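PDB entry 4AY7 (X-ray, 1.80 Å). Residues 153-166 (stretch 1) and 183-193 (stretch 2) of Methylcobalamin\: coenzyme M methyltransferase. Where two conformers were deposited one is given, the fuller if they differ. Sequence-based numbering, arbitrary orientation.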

# COMPACT_ATOMS: atom_id res chain seq x y z
N GLY A 153 -2.09 -0.02 -5.39
CA GLY A 153 -1.46 -0.77 -4.34
C GLY A 153 -0.91 -2.07 -4.80
O GLY A 153 -1.48 -2.72 -5.72
N MET A 154 0.19 -2.50 -4.19
CA MET A 154 0.77 -3.79 -4.49
C MET A 154 1.71 -4.21 -3.39
O MET A 154 2.22 -3.39 -2.64
CB MET A 154 1.49 -3.76 -5.83
CG MET A 154 2.52 -2.66 -5.88
SD MET A 154 3.47 -2.49 -7.42
CE MET A 154 4.67 -3.79 -7.20
N GLU A 155 1.96 -5.48 -3.33
CA GLU A 155 3.01 -6.10 -2.51
C GLU A 155 4.36 -5.64 -3.03
O GLU A 155 4.57 -5.44 -4.21
CB GLU A 155 2.86 -7.66 -2.50
CG GLU A 155 2.97 -8.33 -3.83
CD GLU A 155 1.62 -8.45 -4.56
OE1 GLU A 155 0.74 -7.54 -4.47
OE2 GLU A 155 1.45 -9.44 -5.29
N GLY A 156 5.25 -5.31 -2.10
CA GLY A 156 6.55 -4.73 -2.44
C GLY A 156 7.57 -5.84 -2.70
O GLY A 156 7.29 -7.04 -2.44
N PRO A 157 8.76 -5.46 -3.17
CA PRO A 157 9.67 -6.50 -3.64
C PRO A 157 10.16 -7.45 -2.57
O PRO A 157 10.42 -8.63 -2.88
CB PRO A 157 10.81 -5.74 -4.27
CG PRO A 157 10.66 -4.32 -3.92
CD PRO A 157 9.25 -4.10 -3.46
N VAL A 158 10.23 -7.03 -1.32
CA VAL A 158 10.71 -7.95 -0.32
C VAL A 158 9.65 -9.07 -0.16
O VAL A 158 9.95 -10.26 -0.13
CB VAL A 158 11.05 -7.27 0.99
CG1 VAL A 158 11.56 -8.25 2.04
CG2 VAL A 158 12.07 -6.15 0.71
N THR A 159 8.40 -8.66 -0.01
CA THR A 159 7.31 -9.60 0.15
C THR A 159 7.13 -10.49 -1.09
O THR A 159 6.86 -11.68 -0.94
CB THR A 159 6.07 -8.79 0.55
OG1 THR A 159 6.36 -8.19 1.82
CG2 THR A 159 4.76 -9.65 0.69
N VAL A 160 7.35 -9.93 -2.29
CA VAL A 160 7.28 -10.72 -3.52
C VAL A 160 8.38 -11.76 -3.53
O VAL A 160 8.11 -12.91 -3.85
CB VAL A 160 7.44 -9.85 -4.81
CG1 VAL A 160 7.65 -10.74 -6.02
CG2 VAL A 160 6.23 -8.92 -4.97
N ALA A 161 9.60 -11.41 -3.11
CA ALA A 161 10.68 -12.37 -3.11
C ALA A 161 10.36 -13.50 -2.13
O ALA A 161 10.56 -14.68 -2.43
CB ALA A 161 11.99 -11.72 -2.69
N SER A 162 9.88 -13.12 -0.96
CA SER A 162 9.52 -14.06 0.10
C SER A 162 8.42 -15.02 -0.34
O SER A 162 8.47 -16.24 -0.03
CB SER A 162 9.04 -13.27 1.31
OG SER A 162 8.82 -14.16 2.37
N ASP A 163 7.45 -14.49 -1.08
CA ASP A 163 6.39 -15.37 -1.66
C ASP A 163 6.87 -16.27 -2.81
O ASP A 163 6.31 -17.42 -2.96
CB ASP A 163 5.16 -14.58 -2.09
CG ASP A 163 4.37 -14.00 -0.89
OD1 ASP A 163 4.36 -14.57 0.24
OD2 ASP A 163 3.65 -13.04 -1.13
N LEU A 164 7.96 -15.89 -3.52
CA LEU A 164 8.45 -16.75 -4.59
C LEU A 164 9.02 -18.01 -3.96
O LEU A 164 8.94 -19.10 -4.54
CB LEU A 164 9.55 -16.08 -5.39
CG LEU A 164 9.07 -14.96 -6.27
CD1 LEU A 164 10.25 -14.29 -6.98
CD2 LEU A 164 7.99 -15.37 -7.23
N VAL A 165 9.67 -17.86 -2.79
CA VAL A 165 10.47 -18.93 -2.22
C VAL A 165 9.96 -19.50 -0.89
O VAL A 165 10.49 -20.50 -0.39
CB VAL A 165 11.97 -18.49 -2.09
CG1 VAL A 165 12.45 -17.91 -3.43
CG2 VAL A 165 12.16 -17.47 -1.00
N SER A 166 8.90 -18.92 -0.35
CA SER A 166 8.38 -19.23 1.01
C SER A 166 9.14 -18.33 2.04
O SER A 166 10.34 -18.06 1.94
CB SER A 166 8.47 -20.74 1.35
OG SER A 166 9.78 -21.15 1.82
N GLN A 183 19.41 -13.33 -5.42
CA GLN A 183 18.80 -13.64 -6.71
C GLN A 183 17.29 -13.47 -6.66
O GLN A 183 16.71 -12.90 -7.58
CB GLN A 183 19.13 -15.06 -7.13
CG GLN A 183 18.79 -15.27 -8.57
CD GLN A 183 19.13 -16.67 -9.02
OE1 GLN A 183 19.85 -17.45 -8.32
NE2 GLN A 183 18.66 -17.00 -10.21
N ALA A 184 16.66 -13.94 -5.59
CA ALA A 184 15.20 -13.77 -5.45
C ALA A 184 14.74 -12.32 -5.37
O ALA A 184 13.74 -11.90 -6.00
CB ALA A 184 14.70 -14.56 -4.24
N LEU A 185 15.44 -11.55 -4.54
CA LEU A 185 15.20 -10.13 -4.41
C LEU A 185 15.34 -9.45 -5.75
O LEU A 185 14.49 -8.68 -6.11
CB LEU A 185 16.17 -9.53 -3.40
CG LEU A 185 15.83 -9.94 -1.96
CD1 LEU A 185 16.98 -9.57 -1.01
CD2 LEU A 185 14.57 -9.22 -1.52
N ASP A 186 16.34 -9.82 -6.55
CA ASP A 186 16.49 -9.21 -7.84
C ASP A 186 15.38 -9.52 -8.82
O ASP A 186 14.90 -8.63 -9.52
CB ASP A 186 17.89 -9.54 -8.46
CG ASP A 186 19.06 -8.80 -7.70
OD1 ASP A 186 18.78 -7.87 -6.89
OD2 ASP A 186 20.23 -9.21 -7.88
N ILE A 187 14.95 -10.79 -8.89
CA ILE A 187 13.83 -11.15 -9.75
C ILE A 187 12.55 -10.45 -9.25
O ILE A 187 11.80 -9.88 -10.07
CB ILE A 187 13.57 -12.66 -9.75
CG1 ILE A 187 14.79 -13.41 -10.34
CG2 ILE A 187 12.31 -12.99 -10.51
CD1 ILE A 187 14.92 -14.85 -9.90
N ALA A 188 12.30 -10.51 -7.91
CA ALA A 188 11.13 -9.83 -7.32
C ALA A 188 11.14 -8.34 -7.65
O ALA A 188 10.08 -7.83 -7.99
CB ALA A 188 11.07 -10.03 -5.78
N THR A 189 12.32 -7.66 -7.62
CA THR A 189 12.34 -6.21 -7.84
C THR A 189 12.03 -5.89 -9.29
O THR A 189 11.26 -4.97 -9.56
CB THR A 189 13.67 -5.60 -7.35
OG1 THR A 189 13.79 -5.95 -5.98
CG2 THR A 189 13.77 -4.06 -7.51
N GLU A 190 12.57 -6.71 -10.19
CA GLU A 190 12.35 -6.53 -11.59
C GLU A 190 10.85 -6.65 -11.90
O GLU A 190 10.29 -5.87 -12.65
CB GLU A 190 13.16 -7.59 -12.35
CG GLU A 190 12.99 -7.63 -13.85
CD GLU A 190 13.87 -8.74 -14.50
OE1 GLU A 190 15.06 -8.92 -14.06
OE2 GLU A 190 13.37 -9.44 -15.45
N ALA A 191 10.24 -7.71 -11.41
CA ALA A 191 8.81 -7.97 -11.65
C ALA A 191 8.01 -6.80 -11.06
O ALA A 191 7.04 -6.34 -11.65
CB ALA A 191 8.34 -9.32 -11.02
N SER A 192 8.40 -6.36 -9.89
CA SER A 192 7.67 -5.27 -9.18
C SER A 192 7.65 -3.99 -10.00
O SER A 192 6.62 -3.34 -10.14
CB SER A 192 8.30 -5.04 -7.78
OG SER A 192 7.89 -6.13 -6.92
N ILE A 193 8.78 -3.66 -10.60
CA ILE A 193 8.91 -2.40 -11.34
C ILE A 193 8.03 -2.50 -12.59
O ILE A 193 7.29 -1.55 -12.96
CB ILE A 193 10.38 -2.18 -11.72
CG1 ILE A 193 11.13 -1.83 -10.47
CG2 ILE A 193 10.49 -1.17 -12.84
CD1 ILE A 193 12.62 -1.90 -10.65

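Stretch 1 leaves a strand (153-155), passes Gly-156 at the N-cap position, and enters a helix spanning 157-165; stretch 2 is helical throughout. The two helix axes approach to 8.0 Å, with 121° between their N-to-C directions, so the helices cross obliquely, nearer to perpendicular than to antiparallel. The CA atoms of Ala-161 and Ala-188 lie 4.9 Å apart, an approach that suits two small side chains; those of Pro-157 and Thr-189 lie 5.0 Å apart. No hydrogen bond joins the stretches, and the contact rests on close packing.

Ala-188 sits at its centre. Its CB lies 3.3 Å from Pro-157 O and 3.3 Å from Ala-161 N, atoms already paired in the helical bond Ala-161 N to Pro-157 O (2.9 Å). A lone methyl can rest directly against this backbone, and it also meets Ala-161 CB at 3.6 Å and Val-160 CG1 at 3.5 Å. Ala-161 answers in kind, its CB reaching Ala-184 CB at 4.2 Å and Leu-185 CD2 at 3.8 Å. The CA-to-CB bond of Leu-185 points sideways, but the longer side chain brings its end to the interface. Further along, Val-165 CG1 packs on Ala-184 CB (4.1 Å), and Leu-164 CD1 approaches Ile-187 CG2 (4.3 Å).

Near the start of the first helix, Pro-157 suits a first turn, where its lack of an amide hydrogen costs no helical bond. Its CB touches Thr-189 OG1 at 3.4 Å. That hydroxyl donates to Leu-185 O (2.8 Å), just as Ser-192 OG donates to Ala-188 O (3.0 Å); both polar groups are thus satisfied within their own helix and can pack against apolar neighbours. Ser-192 OG lies 3.8 Å from Val-160 CG2. Met-154, long, unbranched and apolar, reaches from the strand to place its terminal methyl CE 3.9 Å from Ser-192 CB and 3.6 Å from Ser-192 O.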